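Local coordinates for maltose-binding protein MalE1 (Thermotoga maritima, PDB 6DTU) that binds maltotetraose in a cleft and probably serves as the sugar-capturing component of a maltose transport system, at residues 54-66 against 261-274. Residues are numbered along the deposited sequence; the frame is centred on the assembly and turned at random.
Sequences QGADIIVGAHDWV and VGVQGFMVNAKSPN. With GLC (alpha-D-glucopyranose), chain C.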
loop_
_atom_site.group_PDB
_atom_site.type_symbol
_atom_site.label_atom_id
_atom_site.label_comp_id
_atom_site.label_asym_id
_atom_site.label_seq_id
_atom_site.Cartn_x
_atom_site.Cartn_y
_atom_site.Cartn_z
ATOM N N GLN A 54 10.586 -20.761 11.976
ATOM C CA GLN A 54 9.130 -20.754 12.051
ATOM C C GLN A 54 8.481 -19.778 11.081
ATOM O O GLN A 54 7.274 -19.537 11.185
ATOM C CB GLN A 54 8.650 -20.456 13.476
ATOM C CG GLN A 54 9.112 -21.493 14.484
ATOM C CD GLN A 54 8.361 -21.448 15.802
ATOM O OE1 GLN A 54 7.897 -20.394 16.243
ATOM N NE2 GLN A 54 8.253 -22.604 16.449
ATOM N N GLY A 55 9.232 -19.220 10.145
ATOM C CA GLY A 55 8.630 -18.352 9.149
ATOM C C GLY A 55 7.963 -19.128 8.019
ATOM O O GLY A 55 8.348 -20.248 7.678
ATOM N N ALA A 56 6.954 -18.503 7.414
ATOM C CA ALA A 56 6.312 -19.101 6.245
ATOM C C ALA A 56 7.334 -19.295 5.129
ATOM O O ALA A 56 8.369 -18.625 5.077
ATOM C CB ALA A 56 5.218 -18.166 5.723
ATOM N N ASP A 57 7.045 -20.243 4.233
ATOM C CA ASP A 57 7.925 -20.424 3.081
ATOM C C ASP A 57 7.818 -19.271 2.099
ATOM O O ASP A 57 8.792 -18.971 1.402
ATOM C CB ASP A 57 7.597 -21.736 2.385
ATOM C CG ASP A 57 7.607 -22.906 3.357
ATOM O OD1 ASP A 57 8.706 -23.345 3.749
ATOM O OD2 ASP A 57 6.521 -23.388 3.771
ATOM N N ILE A 58 6.638 -18.663 1.996
ATOM C CA ILE A 58 6.369 -17.569 1.070
ATOM C C ILE A 58 5.585 -16.506 1.819
ATOM O O ILE A 58 4.643 -16.833 2.549
ATOM C CB ILE A 58 5.533 -18.101 -0.107
ATOM C CG1 ILE A 58 6.339 -19.115 -0.936
ATOM C CG2 ILE A 58 5.002 -16.981 -0.976
ATOM C CD1 ILE A 58 5.483 -19.864 -1.971
ATOM N N ILE A 59 5.964 -15.238 1.658
ATOM C CA ILE A 59 5.193 -14.135 2.219
ATOM C C ILE A 59 4.736 -13.239 1.078
ATOM O O ILE A 59 5.423 -13.080 0.065
ATOM C CB ILE A 59 5.933 -13.342 3.337
ATOM C CG1 ILE A 59 7.210 -12.687 2.786
ATOM C CG2 ILE A 59 6.198 -14.241 4.535
ATOM C CD1 ILE A 59 7.894 -11.748 3.772
ATOM N N VAL A 60 3.564 -12.645 1.252
ATOM C CA VAL A 60 2.989 -11.745 0.262
ATOM C C VAL A 60 2.942 -10.357 0.878
ATOM O O VAL A 60 2.402 -10.180 1.973
ATOM C CB VAL A 60 1.588 -12.212 -0.173
ATOM C CG1 VAL A 60 1.038 -11.286 -1.240
ATOM C CG2 VAL A 60 1.596 -13.685 -0.633
ATOM N N GLY A 61 3.464 -9.364 0.175
ATOM C CA GLY A 61 3.442 -8.031 0.742
ATOM C C GLY A 61 4.076 -7.011 -0.163
ATOM O O GLY A 61 4.198 -7.217 -1.367
ATOM N N ALA A 62 4.426 -5.876 0.428
ATOM C CA ALA A 62 4.808 -4.699 -0.346
ATOM C C ALA A 62 6.307 -4.602 -0.571
ATOM O O ALA A 62 7.118 -5.123 0.200
ATOM C CB ALA A 62 4.293 -3.421 0.311
ATOM N N HIS A 63 6.669 -3.912 -1.654
ATOM C CA HIS A 63 8.057 -3.897 -2.089
ATOM C C HIS A 63 8.958 -3.072 -1.181
ATOM O O HIS A 63 10.182 -3.246 -1.234
ATOM C CB HIS A 63 8.165 -3.380 -3.518
ATOM C CG HIS A 63 8.061 -1.892 -3.619
ATOM N ND1 HIS A 63 6.858 -1.242 -3.782
ATOM C CD2 HIS A 63 9.010 -0.931 -3.588
ATOM C CE1 HIS A 63 7.071 0.062 -3.843
ATOM N NE2 HIS A 63 8.369 0.276 -3.740
ATOM N N ASP A 64 8.403 -2.172 -0.367
ATOM C CA ASP A 64 9.273 -1.430 0.548
ATOM C C ASP A 64 9.981 -2.352 1.528
ATOM O O ASP A 64 11.003 -1.956 2.097
ATOM C CB ASP A 64 8.505 -0.355 1.330
ATOM C CG ASP A 64 7.404 -0.938 2.223
ATOM O OD1 ASP A 64 6.434 -1.476 1.649
ATOM O OD2 ASP A 64 7.515 -0.840 3.467
ATOM N N TRP A 65 9.480 -3.575 1.724
ATOM C CA TRP A 65 10.125 -4.515 2.633
ATOM C C TRP A 65 11.431 -5.071 2.078
ATOM O O TRP A 65 12.237 -5.593 2.856
ATOM C CB TRP A 65 9.229 -5.724 2.866
ATOM C CG TRP A 65 7.848 -5.472 3.361
ATOM C CD1 TRP A 65 7.304 -4.279 3.758
ATOM C CD2 TRP A 65 6.832 -6.461 3.528
ATOM N NE1 TRP A 65 6.002 -4.473 4.176
ATOM C CE2 TRP A 65 5.688 -5.803 4.034
ATOM C CE3 TRP A 65 6.776 -7.845 3.292
ATOM C CZ2 TRP A 65 4.494 -6.486 4.329
ATOM C CZ3 TRP A 65 5.580 -8.521 3.570
ATOM C CH2 TRP A 65 4.455 -7.833 4.050
ATOM N N VAL A 66 11.673 -4.964 0.767
ATOM C CA VAL A 66 12.679 -5.810 0.116
ATOM C C VAL A 66 14.079 -5.546 0.665
ATOM O O VAL A 66 14.814 -6.483 0.994
ATOM C CB VAL A 66 12.625 -5.657 -1.416
ATOM C CG1 VAL A 66 13.834 -6.303 -2.047
ATOM C CG2 VAL A 66 11.368 -6.263 -1.975
ATOM N N VAL A 261 3.407 5.091 -4.458
ATOM C CA VAL A 261 3.145 3.963 -5.345
ATOM C C VAL A 261 3.775 2.712 -4.742
ATOM O O VAL A 261 4.946 2.734 -4.339
ATOM C CB VAL A 261 3.627 4.250 -6.776
ATOM C CG1 VAL A 261 3.560 2.996 -7.649
ATOM C CG2 VAL A 261 2.792 5.380 -7.362
ATOM N N GLY A 262 2.981 1.653 -4.604
ATOM C CA GLY A 262 3.453 0.405 -4.026
ATOM C C GLY A 262 3.321 -0.731 -5.021
ATOM O O GLY A 262 2.459 -0.704 -5.895
ATOM N N VAL A 263 4.195 -1.727 -4.891
ATOM C CA VAL A 263 4.105 -2.949 -5.686
ATOM C C VAL A 263 3.948 -4.110 -4.715
ATOM O O VAL A 263 4.658 -4.174 -3.707
ATOM C CB VAL A 263 5.319 -3.127 -6.622
ATOM C CG1 VAL A 263 5.090 -4.306 -7.538
ATOM C CG2 VAL A 263 5.542 -1.849 -7.440
ATOM N N GLN A 264 2.972 -4.979 -4.972
ATOM C CA GLN A 264 2.688 -6.143 -4.133
ATOM C C GLN A 264 3.221 -7.377 -4.845
ATOM O O GLN A 264 3.145 -7.465 -6.075
ATOM C CB GLN A 264 1.174 -6.307 -3.932
ATOM C CG GLN A 264 0.498 -5.178 -3.159
ATOM C CD GLN A 264 0.727 -5.290 -1.670
ATOM O OE1 GLN A 264 0.852 -6.389 -1.121
ATOM N NE2 GLN A 264 0.768 -4.150 -0.996
ATOM N N GLY A 265 3.798 -8.305 -4.082
ATOM C CA GLY A 265 4.436 -9.466 -4.673
ATOM C C GLY A 265 4.696 -10.573 -3.674
ATOM O O GLY A 265 4.420 -10.461 -2.479
ATOM N N PHE A 266 5.237 -11.657 -4.209
ATOM C CA PHE A 266 5.504 -12.886 -3.479
ATOM C C PHE A 266 7.002 -12.991 -3.231
ATOM O O PHE A 266 7.796 -12.948 -4.178
ATOM C CB PHE A 266 5.056 -14.087 -4.320
ATOM C CG PHE A 266 3.569 -14.132 -4.613
ATOM C CD1 PHE A 266 2.724 -14.926 -3.833
ATOM C CD2 PHE A 266 3.013 -13.404 -5.667
ATOM C CE1 PHE A 266 1.329 -14.985 -4.086
ATOM C CE2 PHE A 266 1.616 -13.450 -5.920
ATOM C CZ PHE A 266 0.783 -14.243 -5.127
ATOM N N MET A 267 7.382 -13.181 -1.967
ATOM C CA MET A 267 8.777 -13.308 -1.564
ATOM C C MET A 267 8.989 -14.667 -0.914
ATOM O O MET A 267 8.083 -15.197 -0.282
ATOM C CB MET A 267 9.142 -12.219 -0.590
ATOM C CG MET A 267 9.193 -10.871 -1.263
ATOM S SD MET A 267 8.970 -9.501 -0.130
ATOM C CE MET A 267 7.186 -9.478 0.088
ATOM N N VAL A 268 10.190 -15.228 -1.065
ATOM C CA VAL A 268 10.521 -16.573 -0.595
ATOM C C VAL A 268 11.439 -16.470 0.622
ATOM O O VAL A 268 12.397 -15.693 0.622
ATOM C CB VAL A 268 11.170 -17.413 -1.711
ATOM C CG1 VAL A 268 11.625 -18.778 -1.163
ATOM C CG2 VAL A 268 10.192 -17.596 -2.857
ATOM N N ASN A 269 11.135 -17.255 1.656
ATOM C CA ASN A 269 11.933 -17.285 2.880
ATOM C C ASN A 269 13.271 -17.968 2.601
ATOM O O ASN A 269 13.311 -19.170 2.315
ATOM C CB ASN A 269 11.154 -18.100 3.903
ATOM C CG ASN A 269 11.822 -18.183 5.273
ATOM O OD1 ASN A 269 12.939 -17.725 5.492
ATOM N ND2 ASN A 269 11.112 -18.787 6.210
ATOM N N ALA A 270 14.376 -17.216 2.741
ATOM C CA ALA A 270 15.702 -17.780 2.505
ATOM C C ALA A 270 16.094 -18.813 3.551
ATOM O O ALA A 270 17.038 -19.587 3.316
ATOM C CB ALA A 270 16.763 -16.683 2.443
ATOM N N LYS A 271 15.401 -18.851 4.683
ATOM C CA LYS A 271 15.709 -19.833 5.707
ATOM C C LYS A 271 14.880 -21.094 5.557
ATOM O O LYS A 271 15.089 -22.043 6.310
ATOM C CB LYS A 271 15.524 -19.252 7.108
ATOM C CG LYS A 271 16.248 -17.913 7.347
ATOM C CD LYS A 271 17.731 -17.998 7.070
ATOM C CE LYS A 271 18.407 -16.663 7.357
ATOM N NZ LYS A 271 19.839 -16.683 6.928
ATOM N N SER A 272 13.960 -21.125 4.607
ATOM C CA SER A 272 13.049 -22.255 4.504
ATOM C C SER A 272 13.733 -23.408 3.787
ATOM O O SER A 272 14.358 -23.196 2.750
ATOM C CB SER A 272 11.830 -21.864 3.704
ATOM O OG SER A 272 11.171 -23.053 3.291
ATOM N N PRO A 273 13.666 -24.627 4.318
ATOM C CA PRO A 273 14.200 -25.779 3.571
ATOM C C PRO A 273 13.399 -26.104 2.330
ATOM O O PRO A 273 13.847 -26.936 1.523
ATOM C CB PRO A 273 14.117 -26.922 4.589
ATOM C CG PRO A 273 12.947 -26.569 5.415
ATOM C CD PRO A 273 12.972 -25.048 5.546
ATOM N N ASN A 274 12.239 -25.469 2.144
ATOM C CA ASN A 274 11.401 -25.680 0.971
ATOM C C ASN A 274 11.581 -24.583 -0.064
ATOM O O ASN A 274 10.738 -24.454 -0.957
ATOM C CB ASN A 274 9.918 -25.781 1.355
ATOM C CG ASN A 274 9.653 -26.864 2.384
ATOM O OD1 ASN A 274 9.840 -28.034 2.092
ATOM N ND2 ASN A 274 9.260 -26.464 3.601
HETATM C C1 GLC C . 2.817 0.592 3.940
HETATM C C2 GLC C . 4.057 -0.209 3.902
HETATM C C3 GLC C . 4.246 -1.001 5.159
HETATM C C4 GLC C . 4.308 -0.134 6.355
HETATM C C5 GLC C . 3.025 0.727 6.471
HETATM C C6 GLC C . 3.114 1.676 7.502
HETATM O O2 GLC C . 3.977 -1.135 2.781
HETATM O O3 GLC C . 5.480 -1.780 5.062
HETATM O O4 GLC C . 4.400 -0.996 7.523
HETATM O O5 GLC C . 2.833 1.484 5.119
HETATM O O6 GLC C . 1.888 2.372 7.566
HETATM O O HOH W 1 11.950 -19.746 8.885
#
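Strand 58-62 pairs antiparallel with strand 261-268 in the mixed sheet that also holds strand 4-9, and the contact is buried. Ile59 and Met267 form a hydrogen-bonded pair, with Met267 N 2.8 Å from Ile59 O. Gly61 and Gly265 form the next. Between them, Val60 and Phe266 lie side by side on one face, where Val60 CG2 comes 3.6 Å from Phe266 CD1. On the other face Met267 bends at chi3 (-80°) and brings CE to 3.6 Å from Trp65 CE3. Gly61 has no side chain, and a CB there would clash with the Trp65 ring. Strand 261-268, set antiparallel beside strand 58-62, is the reversed strand of the type II periplasmic binding protein fold, whose sugar sits in the cleft between the two lobes. Here Trp65 NE1 donates to O3 of a glucose, and both carboxylate oxygens of Asp64 accept from its hydroxyls. Gln264 also lines this pocket, and its NE2 donates to Glu109. Beside it, His63 ND1 accepts from Val263 N at 2.9 Å, while His63 NE2 bonds Met331 O. At the far end Asp57 holds the turn after strand 261-268 and the residue before helix 275-286. Its OD1 takes Ser272 OG at 2.5 Å on the anti lone pair, and Asn274 ND2 at 3.2 Å from above the carboxylate plane. Asp57 OD2 accepts from Thr6 N. An alanine at Asp57 would remove the carboxylate and would probably leave Ser272 OG and Asn274 ND2 without their shared acceptor, setting this loop freer to move. Asn269 has CG anti to its N (chi1 -177°), which carries ND2 to 3.0 Å from Ala56 O.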